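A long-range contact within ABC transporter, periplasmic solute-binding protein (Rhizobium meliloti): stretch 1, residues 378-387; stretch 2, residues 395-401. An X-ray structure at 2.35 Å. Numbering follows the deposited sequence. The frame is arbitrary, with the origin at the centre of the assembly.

Stretch 1 (378-387) SRVIAEVIQS
Stretch 2 (395-401) DLVIRSV

A helix, residues 378-387, packs against a strand, residues 395-400, of the same chain, and the two run nearly antiparallel: their N-to-C directions make an angle of 164°, with the axes approaching to 8.0 Å. The helix continues beyond S387; its phi/psi values cluster around -60/-45, drifting to -81/-28 at E383, and i to i+4 bonds hold it, the shortest from Q386 N to A382 O at 2.8 Å. The strand is extended, with phi from -90 to -114 and psi from 98 to 134. Three CA pairs fix the register: Q386 CA to L396 CA at 4.9 Å, A382 CA to I398 CA at 6.7 Å and R379 CA to S400 CA at 6.5 Å. Two residues forward on the strand thus match three or four back on the helix, so alternate strand positions meet successive turns. The elements bury 336 Å² in all.

The strand begins with D395 (phi/psi -97/98, chi1 t), whose CA-to-CB bond points away from the helix and which makes no contact there; its OD2 is hydrogen-bonded elsewhere in the structure.

The CA-to-CB bond of L396 (-90/113) points toward the helix, and the residue is buried. Its chi1 is t and its chi2, at 93°, lies between wells. L396 CD2 rests 3.6 Å from A382 O, 3.8 Å from I385 CG2 and 3.5 Å from Q386 CB, so a single methyl touches three helix residues. The same residue offers its backbone: Q386 NE2 donates to L396 O at 2.8 Å with an N-H...acceptor angle of 166°, close to linear. Q386 reaches it with chi1 and chi2 both t and chi3 at 78°; its aliphatic portion packs on the leucine while its amide binds the leucine's carbonyl. This is the one direct hydrogen bond between the elements.

The CA-to-CB bond of V397 (-94/134, chi1 m) points away, in keeping with the alternation of an extended strand, and the residue is not in contact with the helix.

The CA-to-CB bond of I398 (-103/128) points toward the helix again. With chi1 m and chi2 t, I398 CD1 lies 3.5 Å from A382 CB, 3.9 Å from both E383 N and E383 CG, and 3.6 Å from Q386 NE2. The small alanine side chain, itself directed toward the strand, thus meets the tip of a long one. E383 (chi1 m, chi2 t) points away at its CA-to-CB bond, yet its CG still borders the methyl. Water 1 adds a polar link, accepting from I398 N at 3.2 Å and, weakly, from Q386 NE2 at 3.3 Å.

R399 (-114/104, chi1 and chi2 t, chi3 p) is out of reach of the helix. The CA-to-CB bond of S400 (-91/126, chi1 t) points sideways, and the residue closes the contact lightly, S400 OG lying 4.0 Å from R379 CB; the arginine is modelled no further than CB. V401 (-130/166, chi1 t) lies beyond the strand and out of reach.

The rule is compact: alternate residues L396 and I398 supply the apolar packing, and one glutamine ties the helix to the strand backbone.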

ATOM      1  N   SER A 378      -6.025 -17.277  -6.512  1.00 84.17           N
ATOM      2  CA  SER A 378      -4.763 -17.568  -7.140  1.00 80.45           C
ATOM      3  C   SER A 378      -4.861 -18.695  -8.151  1.00 82.46           C
ATOM      4  O   SER A 378      -4.299 -18.599  -9.230  1.00 77.56           O
ATOM      5  CB  SER A 378      -3.767 -17.967  -6.064  1.00 87.65           C
ATOM      6  OG  SER A 378      -2.439 -17.823  -6.508  1.00 86.35           O
ATOM      7  N   ARG A 379      -5.559 -19.769  -7.810  1.00 81.60           N
ATOM      8  CA  ARG A 379      -5.699 -20.894  -8.727  1.00 80.32           C
ATOM      9  C   ARG A 379      -6.479 -20.527  -9.971  1.00 76.84           C
ATOM     10  O   ARG A 379      -6.145 -20.928 -11.065  1.00 74.46           O
ATOM     11  CB  ARG A 379      -6.342 -22.091  -8.033  1.00 79.06           C
ATOM     12  N   VAL A 380      -7.535 -19.761  -9.774  1.00 84.37           N
ATOM     13  CA  VAL A 380      -8.435 -19.336 -10.850  1.00 86.39           C
ATOM     14  C   VAL A 380      -7.704 -18.525 -11.899  1.00 84.93           C
ATOM     15  O   VAL A 380      -7.834 -18.768 -13.093  1.00 88.14           O
ATOM     16  CB  VAL A 380      -9.574 -18.454 -10.292  1.00 92.89           C
ATOM     17  N   ILE A 381      -6.930 -17.551 -11.446  1.00 85.88           N
ATOM     18  CA  ILE A 381      -6.028 -16.812 -12.325  1.00 85.14           C
ATOM     19  C   ILE A 381      -5.195 -17.752 -13.189  1.00 83.41           C
ATOM     20  O   ILE A 381      -5.017 -17.516 -14.389  1.00 82.43           O
ATOM     21  CB  ILE A 381      -5.036 -15.970 -11.505  1.00 86.81           C
ATOM     22  CG1 ILE A 381      -5.726 -14.765 -10.897  1.00 88.78           C
ATOM     23  CG2 ILE A 381      -3.888 -15.478 -12.366  1.00 86.44           C
ATOM     24  CD1 ILE A 381      -4.889 -14.171  -9.791  1.00 91.58           C
ATOM     25  N   ALA A 382      -4.668 -18.803 -12.568  1.00 80.96           N
ATOM     26  CA  ALA A 382      -3.769 -19.713 -13.240  1.00 75.55           C
ATOM     27  C   ALA A 382      -4.453 -20.400 -14.415  1.00 76.65           C
ATOM     28  O   ALA A 382      -3.833 -20.638 -15.464  1.00 76.37           O
ATOM     29  CB  ALA A 382      -3.236 -20.727 -12.259  1.00 78.20           C
ATOM     30  N   GLU A 383      -5.737 -20.679 -14.257  1.00 75.41           N
ATOM     31  CA  GLU A 383      -6.496 -21.419 -15.264  1.00 77.15           C
ATOM     32  C   GLU A 383      -6.941 -20.533 -16.405  1.00 75.36           C
ATOM     33  O   GLU A 383      -7.125 -21.013 -17.503  1.00 84.74           O
ATOM     34  CB  GLU A 383      -7.703 -22.079 -14.621  1.00 83.70           C
ATOM     35  CG  GLU A 383      -7.305 -23.027 -13.494  1.00 89.52           C
ATOM     36  CD  GLU A 383      -8.466 -23.842 -12.961  1.00101.06           C
ATOM     37  OE1 GLU A 383      -9.572 -23.267 -12.847  1.00102.79           O
ATOM     38  OE2 GLU A 383      -8.265 -25.047 -12.650  1.00104.39           O
ATOM     39  N   VAL A 384      -7.135 -19.249 -16.146  1.00 74.16           N
ATOM     40  CA  VAL A 384      -7.329 -18.286 -17.217  1.00 79.35           C
ATOM     41  C   VAL A 384      -6.056 -18.226 -18.073  1.00 76.39           C
ATOM     42  O   VAL A 384      -6.097 -18.378 -19.291  1.00 74.09           O
ATOM     43  CB  VAL A 384      -7.572 -16.867 -16.667  1.00 84.43           C
ATOM     44  CG1 VAL A 384      -7.605 -15.840 -17.800  1.00 87.29           C
ATOM     45  CG2 VAL A 384      -8.859 -16.821 -15.870  1.00 87.85           C
ATOM     46  N   ILE A 385      -4.935 -18.009 -17.403  1.00 69.88           N
ATOM     47  CA  ILE A 385      -3.628 -17.882 -18.052  1.00 68.74           C
ATOM     48  C   ILE A 385      -3.251 -19.139 -18.846  1.00 65.83           C
ATOM     49  O   ILE A 385      -2.878 -19.058 -20.009  1.00 71.36           O
ATOM     50  CB  ILE A 385      -2.540 -17.564 -17.000  1.00 65.96           C
ATOM     51  CG1 ILE A 385      -2.796 -16.164 -16.438  1.00 69.78           C
ATOM     52  CG2 ILE A 385      -1.146 -17.672 -17.591  1.00 65.11           C
ATOM     53  CD1 ILE A 385      -2.098 -15.875 -15.135  1.00 69.60           C
ATOM     54  N   GLN A 386      -3.356 -20.290 -18.211  1.00 62.56           N
ATOM     55  CA  GLN A 386      -3.000 -21.538 -18.838  1.00 65.54           C
ATOM     56  C   GLN A 386      -3.726 -21.726 -20.177  1.00 69.11           C
ATOM     57  O   GLN A 386      -3.181 -22.293 -21.165  1.00 65.23           O
ATOM     58  CB  GLN A 386      -3.417 -22.667 -17.897  1.00 66.24           C
ATOM     59  CG  GLN A 386      -3.385 -24.064 -18.485  1.00 62.65           C
ATOM     60  CD  GLN A 386      -3.972 -25.079 -17.522  1.00 66.85           C
ATOM     61  OE1 GLN A 386      -5.199 -25.185 -17.384  1.00 70.70           O
ATOM     62  NE2 GLN A 386      -3.106 -25.838 -16.858  1.00 65.75           N
ATOM     63  N   SER A 387      -4.981 -21.292 -20.149  1.00 67.51           N
ATOM     64  CA  SER A 387      -5.874 -21.352 -21.292  1.00 70.16           C
ATOM     65  C   SER A 387      -5.448 -20.338 -22.385  1.00 73.12           C
ATOM     66  O   SER A 387      -5.543 -20.620 -23.582  1.00 72.04           O
ATOM     67  CB  SER A 387      -7.302 -21.094 -20.801  1.00 72.41           C
ATOM     68  OG  SER A 387      -8.145 -20.782 -21.877  1.00 80.72           O
ATOM     69  N   ASP A 395       2.479 -24.464 -22.966  1.00 63.19           N
ATOM     70  CA  ASP A 395       1.840 -25.493 -22.120  1.00 67.10           C
ATOM     71  C   ASP A 395       2.053 -25.135 -20.640  1.00 67.51           C
ATOM     72  O   ASP A 395       3.110 -25.394 -20.054  1.00 68.80           O
ATOM     73  CB  ASP A 395       2.413 -26.892 -22.447  1.00 71.81           C
ATOM     74  CG  ASP A 395       1.868 -28.012 -21.518  1.00 80.60           C
ATOM     75  OD1 ASP A 395       0.670 -28.014 -21.172  1.00 81.35           O
ATOM     76  OD2 ASP A 395       2.659 -28.901 -21.137  1.00 86.24           O
ATOM     77  N   LEU A 396       1.050 -24.513 -20.048  1.00 67.54           N
ATOM     78  CA  LEU A 396       1.173 -24.054 -18.677  1.00 67.55           C
ATOM     79  C   LEU A 396       0.708 -25.151 -17.695  1.00 69.60           C
ATOM     80  O   LEU A 396      -0.470 -25.551 -17.658  1.00 69.61           O
ATOM     81  CB  LEU A 396       0.390 -22.753 -18.478  1.00 66.33           C
ATOM     82  CG  LEU A 396       0.710 -21.977 -17.182  1.00 72.08           C
ATOM     83  CD1 LEU A 396       1.794 -20.923 -17.365  1.00 71.62           C
ATOM     84  CD2 LEU A 396      -0.504 -21.287 -16.625  1.00 78.15           C
ATOM     85  N   VAL A 397       1.641 -25.680 -16.930  1.00 69.55           N
ATOM     86  CA  VAL A 397       1.261 -26.579 -15.851  1.00 72.62           C
ATOM     87  C   VAL A 397       1.114 -25.789 -14.523  1.00 75.03           C
ATOM     88  O   VAL A 397       1.984 -24.970 -14.149  1.00 66.09           O
ATOM     89  CB  VAL A 397       2.219 -27.813 -15.716  1.00 80.67           C
ATOM     90  CG1 VAL A 397       2.503 -28.454 -17.081  1.00 78.32           C
ATOM     91  CG2 VAL A 397       3.527 -27.456 -15.041  1.00 85.08           C
ATOM     92  N   ILE A 398       0.013 -26.055 -13.809  1.00 74.52           N
ATOM     93  CA  ILE A 398      -0.250 -25.413 -12.530  1.00 75.97           C
ATOM     94  C   ILE A 398       0.039 -26.357 -11.367  1.00 74.96           C
ATOM     95  O   ILE A 398      -0.441 -27.480 -11.328  1.00 77.29           O
ATOM     96  CB  ILE A 398      -1.708 -24.944 -12.444  1.00 77.56           C
ATOM     97  CG1 ILE A 398      -2.030 -24.082 -13.670  1.00 74.59           C
ATOM     98  CG2 ILE A 398      -1.958 -24.190 -11.138  1.00 74.64           C
ATOM     99  CD1 ILE A 398      -3.503 -23.808 -13.875  1.00 75.69           C
ATOM    100  N   ARG A 399       0.839 -25.879 -10.430  1.00 77.14           N
ATOM    101  CA  ARG A 399       1.059 -26.545  -9.160  1.00 82.06           C
ATOM    102  C   ARG A 399       0.466 -25.632  -8.049  1.00 84.11           C
ATOM    103  O   ARG A 399       1.024 -24.564  -7.714  1.00 78.96           O
ATOM    104  CB  ARG A 399       2.555 -26.842  -8.981  1.00 87.96           C
ATOM    105  CG  ARG A 399       2.899 -27.731  -7.792  1.00 95.14           C
ATOM    106  CD  ARG A 399       4.341 -28.214  -7.862  1.00101.93           C
ATOM    107  NE  ARG A 399       5.304 -27.142  -7.587  1.00108.83           N
ATOM    108  CZ  ARG A 399       6.627 -27.263  -7.704  1.00112.78           C
ATOM    109  NH1 ARG A 399       7.166 -28.415  -8.101  1.00119.75           N
ATOM    110  NH2 ARG A 399       7.418 -26.234  -7.433  1.00106.89           N
ATOM    111  N   SER A 400      -0.701 -26.051  -7.546  1.00 86.46           N
ATOM    112  CA  SER A 400      -1.500 -25.333  -6.533  1.00 90.84           C
ATOM    113  C   SER A 400      -1.058 -25.837  -5.168  1.00 88.51           C
ATOM    114  O   SER A 400      -1.064 -27.035  -4.935  1.00 90.65           O
ATOM    115  CB  SER A 400      -3.010 -25.615  -6.755  1.00 96.24           C
ATOM    116  OG  SER A 400      -3.868 -24.659  -6.130  1.00104.63           O
ATOM    117  N   VAL A 401      -0.681 -24.936  -4.266  1.00 92.66           N
ATOM    118  CA  VAL A 401       0.048 -25.307  -3.022  1.00 98.37           C
ATOM    119  C   VAL A 401      -0.584 -24.703  -1.737  1.00 99.06           C
ATOM    120  O   VAL A 401      -1.440 -23.824  -1.822  1.00101.47           O
ATOM    121  CB  VAL A 401       1.557 -24.918  -3.156  1.00 98.36           C
ATOM    122  CG1 VAL A 401       2.390 -25.364  -1.963  1.00106.12           C
ATOM    123  CG2 VAL A 401       2.150 -25.573  -4.382  1.00 96.78           C
TER
HETATM  124  O   HOH W   1      -2.168 -28.214 -14.764  1.00 62.65           O